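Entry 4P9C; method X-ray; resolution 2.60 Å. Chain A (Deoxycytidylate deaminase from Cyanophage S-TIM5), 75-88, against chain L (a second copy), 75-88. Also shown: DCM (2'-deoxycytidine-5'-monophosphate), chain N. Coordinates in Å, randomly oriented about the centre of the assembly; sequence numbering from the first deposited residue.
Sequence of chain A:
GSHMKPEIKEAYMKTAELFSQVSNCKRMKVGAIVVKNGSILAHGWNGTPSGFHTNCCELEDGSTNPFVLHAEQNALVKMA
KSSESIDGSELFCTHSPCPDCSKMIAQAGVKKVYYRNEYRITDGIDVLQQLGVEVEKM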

# COMPACT_ATOMS: atom_id res chain seq x y z
N ALA A 75 -9.77 -16.87 -5.69
CA ALA A 75 -8.60 -16.43 -4.93
C ALA A 75 -7.75 -15.48 -5.77
O ALA A 75 -7.20 -14.51 -5.25
N LEU A 76 -7.66 -15.77 -7.06
CA LEU A 76 -6.91 -14.95 -8.00
C LEU A 76 -7.55 -13.56 -8.11
O LEU A 76 -6.85 -12.54 -8.04
N VAL A 77 -8.87 -13.55 -8.27
CA VAL A 77 -9.65 -12.32 -8.41
C VAL A 77 -9.57 -11.51 -7.12
O VAL A 77 -9.48 -10.27 -7.15
N LYS A 78 -9.59 -12.22 -6.00
CA LYS A 78 -9.49 -11.63 -4.68
C LYS A 78 -8.16 -10.91 -4.51
O LYS A 78 -8.11 -9.83 -3.91
N MET A 79 -7.10 -11.51 -5.05
CA MET A 79 -5.77 -10.93 -4.99
C MET A 79 -5.63 -9.69 -5.87
O MET A 79 -4.83 -8.80 -5.57
N ALA A 80 -6.42 -9.64 -6.94
CA ALA A 80 -6.48 -8.45 -7.80
C ALA A 80 -7.20 -7.30 -7.09
O ALA A 80 -6.91 -6.13 -7.35
N LYS A 81 -8.13 -7.65 -6.21
CA LYS A 81 -8.84 -6.68 -5.38
C LYS A 81 -8.04 -6.33 -4.13
O LYS A 81 -8.37 -5.37 -3.42
N SER A 82 -6.99 -7.10 -3.87
CA SER A 82 -6.15 -6.90 -2.69
C SER A 82 -5.09 -5.83 -2.95
O SER A 82 -4.79 -5.50 -4.11
N SER A 83 -4.53 -5.30 -1.87
CA SER A 83 -3.41 -4.36 -1.94
C SER A 83 -2.09 -5.09 -1.76
O SER A 83 -1.02 -4.47 -1.74
N GLU A 84 -2.17 -6.41 -1.62
CA GLU A 84 -0.98 -7.26 -1.51
C GLU A 84 -0.75 -8.03 -2.81
O GLU A 84 -1.70 -8.29 -3.57
N SER A 85 0.51 -8.36 -3.08
CA SER A 85 0.89 -9.04 -4.30
C SER A 85 0.85 -10.55 -4.10
O SER A 85 1.28 -11.06 -3.06
N ILE A 86 0.33 -11.26 -5.09
CA ILE A 86 0.28 -12.72 -5.06
C ILE A 86 1.63 -13.32 -5.44
O ILE A 86 1.86 -14.53 -5.28
N ASP A 87 2.52 -12.48 -5.95
CA ASP A 87 3.82 -12.91 -6.43
C ASP A 87 4.71 -13.35 -5.27
O ASP A 87 4.93 -12.58 -4.32
N GLY A 88 5.19 -14.59 -5.33
CA GLY A 88 6.01 -15.17 -4.26
C GLY A 88 5.23 -15.95 -3.22
O GLY A 88 5.83 -16.56 -2.33
N ALA L 75 -4.01 -9.15 -18.00
CA ALA L 75 -4.34 -7.92 -17.29
C ALA L 75 -4.81 -8.22 -15.88
O ALA L 75 -4.41 -7.55 -14.93
N LEU L 76 -5.65 -9.24 -15.75
CA LEU L 76 -6.19 -9.68 -14.48
C LEU L 76 -5.06 -10.22 -13.60
O LEU L 76 -4.96 -9.87 -12.42
N VAL L 77 -4.20 -11.05 -14.18
CA VAL L 77 -3.08 -11.68 -13.47
C VAL L 77 -2.09 -10.64 -12.95
O VAL L 77 -1.61 -10.73 -11.82
N LYS L 78 -1.81 -9.64 -13.80
CA LYS L 78 -0.93 -8.53 -13.44
C LYS L 78 -1.49 -7.75 -12.25
O LYS L 78 -0.74 -7.29 -11.40
N MET L 79 -2.82 -7.63 -12.20
CA MET L 79 -3.48 -6.95 -11.09
C MET L 79 -3.33 -7.71 -9.76
O MET L 79 -3.31 -7.09 -8.69
N ALA L 80 -3.22 -9.03 -9.83
CA ALA L 80 -2.96 -9.85 -8.64
C ALA L 80 -1.50 -9.74 -8.20
O ALA L 80 -1.20 -9.77 -7.00
N LYS L 81 -0.60 -9.61 -9.17
CA LYS L 81 0.84 -9.41 -8.92
C LYS L 81 1.16 -8.01 -8.43
O LYS L 81 2.20 -7.79 -7.81
N SER L 82 0.29 -7.05 -8.73
CA SER L 82 0.52 -5.68 -8.29
C SER L 82 0.02 -5.48 -6.86
O SER L 82 -0.42 -6.43 -6.20
N SER L 83 0.09 -4.23 -6.38
CA SER L 83 -0.30 -3.90 -5.02
C SER L 83 -1.41 -2.85 -4.97
O SER L 83 -1.69 -2.26 -3.92
N GLU L 84 -2.04 -2.61 -6.11
CA GLU L 84 -3.22 -1.76 -6.18
C GLU L 84 -4.43 -2.59 -6.59
O GLU L 84 -4.29 -3.60 -7.28
N SER L 85 -5.61 -2.16 -6.16
CA SER L 85 -6.85 -2.90 -6.36
C SER L 85 -7.48 -2.61 -7.72
O SER L 85 -7.47 -1.47 -8.19
N ILE L 86 -8.03 -3.65 -8.34
CA ILE L 86 -8.73 -3.52 -9.61
C ILE L 86 -10.19 -3.08 -9.39
O ILE L 86 -10.89 -2.72 -10.33
N ASP L 87 -10.62 -3.13 -8.13
CA ASP L 87 -12.00 -2.85 -7.77
C ASP L 87 -12.36 -1.39 -8.03
O ASP L 87 -11.68 -0.47 -7.56
N GLY L 88 -13.43 -1.20 -8.80
CA GLY L 88 -13.89 0.13 -9.18
C GLY L 88 -13.06 0.73 -10.30
O GLY L 88 -13.04 1.95 -10.48

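Four hydrogen bonds, two in each direction, tie the stretches together around residues 80-81 and 85-86 of each chain. Ile86(L) N donates to Ala80(A) O at 2.9 Å (N-H...O angle 152°), and Ile86(A) N donates to Ala80(L) O at 2.9 Å (160°). Alongside, Ser85(L) OG donates to Lys81(A) O at 2.9 Å; its counterpart, Ser85(A) OG to Lys81(L) O, is very short at 2.5 Å. Both serines are t; Ser85(A) OG also accepts from Asp87(A) N at 3.2 Å, and Ser85(L) OG from Asp87(L) N at 3.2 Å, so the hydroxyl is used twice. Ser83(A) O and Ser83(L) O lie 3.2 Å apart, but two acceptors form no hydrogen bond.

Packing centres on Ala80(A) and Ala80(L), whose CA atoms sit 3.9 Å apart. Ala80(A) CB lies 3.7 Å from Ile86(L) CG2 and 3.8 Å from Met79(L) CB; Ala80(L) CB meets Ile86(A) CG2 at 3.7 Å. Both isoleucines are t,t. Farther back, the leucines point sideways at CB, yet their ends converge: Leu76(A) CD1 reaches Leu76(L) CD1 at 3.8 Å, with chi2 m in both. At the margin, Lys81(A) CG touches Asp87(L) CB at 4.0 Å, an aliphatic contact. The CA-to-CB bond of Lys78(A) points away from the chain L stretch, and Lys78(A) NZ lies 3.0 Å from DCM N4.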

# COMPACT_ATOMS: atom_id res chain seq x y z
CB ALA A 75 -7.78 -17.63 -4.48
CB LEU A 76 -6.90 -15.63 -9.38
CG LEU A 76 -5.69 -15.53 -10.32
CD1 LEU A 76 -5.50 -14.12 -10.89
CD2 LEU A 76 -4.40 -16.03 -9.65
CB VAL A 77 -11.12 -12.64 -8.74
CG1 VAL A 77 -12.04 -11.45 -8.47
CG2 VAL A 77 -11.25 -13.08 -10.20
CB LYS A 78 -9.61 -12.73 -3.62
CG LYS A 78 -10.07 -12.26 -2.25
CD LYS A 78 -11.58 -12.11 -2.20
CE LYS A 78 -12.07 -11.92 -0.78
NZ LYS A 78 -11.87 -13.16 0.06
CB MET A 79 -4.70 -11.97 -5.33
CG MET A 79 -4.46 -13.00 -4.23
SD MET A 79 -4.12 -12.29 -2.60
CE MET A 79 -2.55 -11.47 -2.89
CB ALA A 80 -7.15 -8.79 -9.12
CB LYS A 81 -10.24 -7.19 -5.00
CG LYS A 81 -11.26 -7.12 -6.13
CD LYS A 81 -12.67 -7.52 -5.67
CE LYS A 81 -12.87 -9.03 -5.68
NZ LYS A 81 -14.23 -9.42 -5.21
CB SER A 82 -5.50 -8.22 -2.27
OG SER A 82 -4.86 -8.09 -1.01
CB SER A 83 -3.56 -3.27 -0.88
OG SER A 83 -4.68 -2.44 -1.15
CB GLU A 84 -1.11 -8.22 -0.32
CG GLU A 84 0.22 -8.81 0.19
CD GLU A 84 1.02 -7.84 1.05
OE1 GLU A 84 0.42 -7.14 1.89
OE2 GLU A 84 2.26 -7.78 0.88
CB SER A 85 2.29 -8.60 -4.72
OG SER A 85 2.73 -9.28 -5.88
CB ILE A 86 -0.83 -13.26 -6.00
CG1 ILE A 86 -1.20 -14.71 -5.64
CG2 ILE A 86 -0.43 -13.10 -7.47
CD1 ILE A 86 -2.45 -15.24 -6.37
CB ASP A 87 4.47 -11.78 -7.25
CG ASP A 87 5.74 -12.22 -7.97
OD1 ASP A 87 5.79 -13.36 -8.48
OD2 ASP A 87 6.68 -11.40 -8.04
CB ALA L 75 -5.40 -7.13 -18.06
CB LEU L 76 -7.26 -10.75 -14.71
CG LEU L 76 -8.43 -11.01 -13.74
CD1 LEU L 76 -7.98 -11.78 -12.50
CD2 LEU L 76 -9.17 -9.73 -13.35
CB VAL L 77 -2.36 -12.75 -14.34
CG1 VAL L 77 -0.94 -13.00 -13.86
CG2 VAL L 77 -3.16 -14.05 -14.36
CB LYS L 78 -0.73 -7.60 -14.64
CG LYS L 78 0.33 -6.52 -14.45
CD LYS L 78 1.75 -7.08 -14.49
CE LYS L 78 2.78 -6.01 -14.17
NZ LYS L 78 4.17 -6.58 -14.22
CB MET L 79 -4.96 -6.67 -11.40
CG MET L 79 -5.16 -5.53 -12.41
SD MET L 79 -4.24 -4.02 -12.04
CE MET L 79 -5.07 -3.44 -10.56
CB ALA L 80 -3.33 -11.30 -8.90
CB LYS L 81 1.64 -9.67 -10.20
CG LYS L 81 1.74 -11.13 -10.64
CD LYS L 81 2.29 -11.22 -12.07
CE LYS L 81 3.82 -11.11 -12.10
NZ LYS L 81 4.34 -11.12 -13.51
CB SER L 82 -0.13 -4.68 -9.26
OG SER L 82 -1.54 -4.68 -9.15
CB SER L 83 0.93 -3.42 -4.23
OG SER L 83 1.47 -2.24 -4.79
CB GLU L 84 -2.99 -0.59 -7.15
CG GLU L 84 -4.06 0.51 -7.09
CD GLU L 84 -3.80 1.56 -6.02
OE1 GLU L 84 -4.32 2.69 -6.16
OE2 GLU L 84 -3.09 1.28 -5.03
CB SER L 85 -7.84 -2.56 -5.24
OG SER L 85 -9.03 -3.32 -5.34
CB ILE L 86 -8.66 -4.86 -10.41
CG1 ILE L 86 -9.06 -4.66 -11.88
CG2 ILE L 86 -9.48 -5.96 -9.71
CD1 ILE L 86 -8.84 -5.87 -12.78
CB ASP L 87 -12.26 -3.23 -6.30
CG ASP L 87 -13.72 -3.13 -5.91
OD1 ASP L 87 -14.59 -3.63 -6.65
OD2 ASP L 87 -14.01 -2.55 -4.83
N1 DCM N . -16.14 -15.51 -2.54
C2 DCM N . -14.95 -16.00 -2.12
N3 DCM N . -14.40 -15.57 -0.90
C4 DCM N . -15.08 -14.62 -0.12
C5 DCM N . -16.30 -14.11 -0.55
C6 DCM N . -16.83 -14.56 -1.76
O2 DCM N . -14.33 -16.83 -2.79
N4 DCM N . -14.56 -14.21 1.03
C1' DCM N . -16.72 -15.95 -3.83
C2' DCM N . -17.40 -17.31 -3.73
C3' DCM N . -18.59 -17.18 -4.64
C4' DCM N . -18.97 -15.71 -4.54
O4' DCM N . -17.74 -15.00 -4.25
O3' DCM N . -18.20 -17.49 -6.00
C5' DCM N . -20.02 -15.51 -3.45
O5' DCM N . -20.42 -14.13 -3.46
P DCM N . -21.02 -13.47 -2.13
O1P DCM N . -20.11 -13.56 -0.96
O2P DCM N . -21.39 -11.94 -2.49
O3P DCM N . -22.45 -14.20 -1.85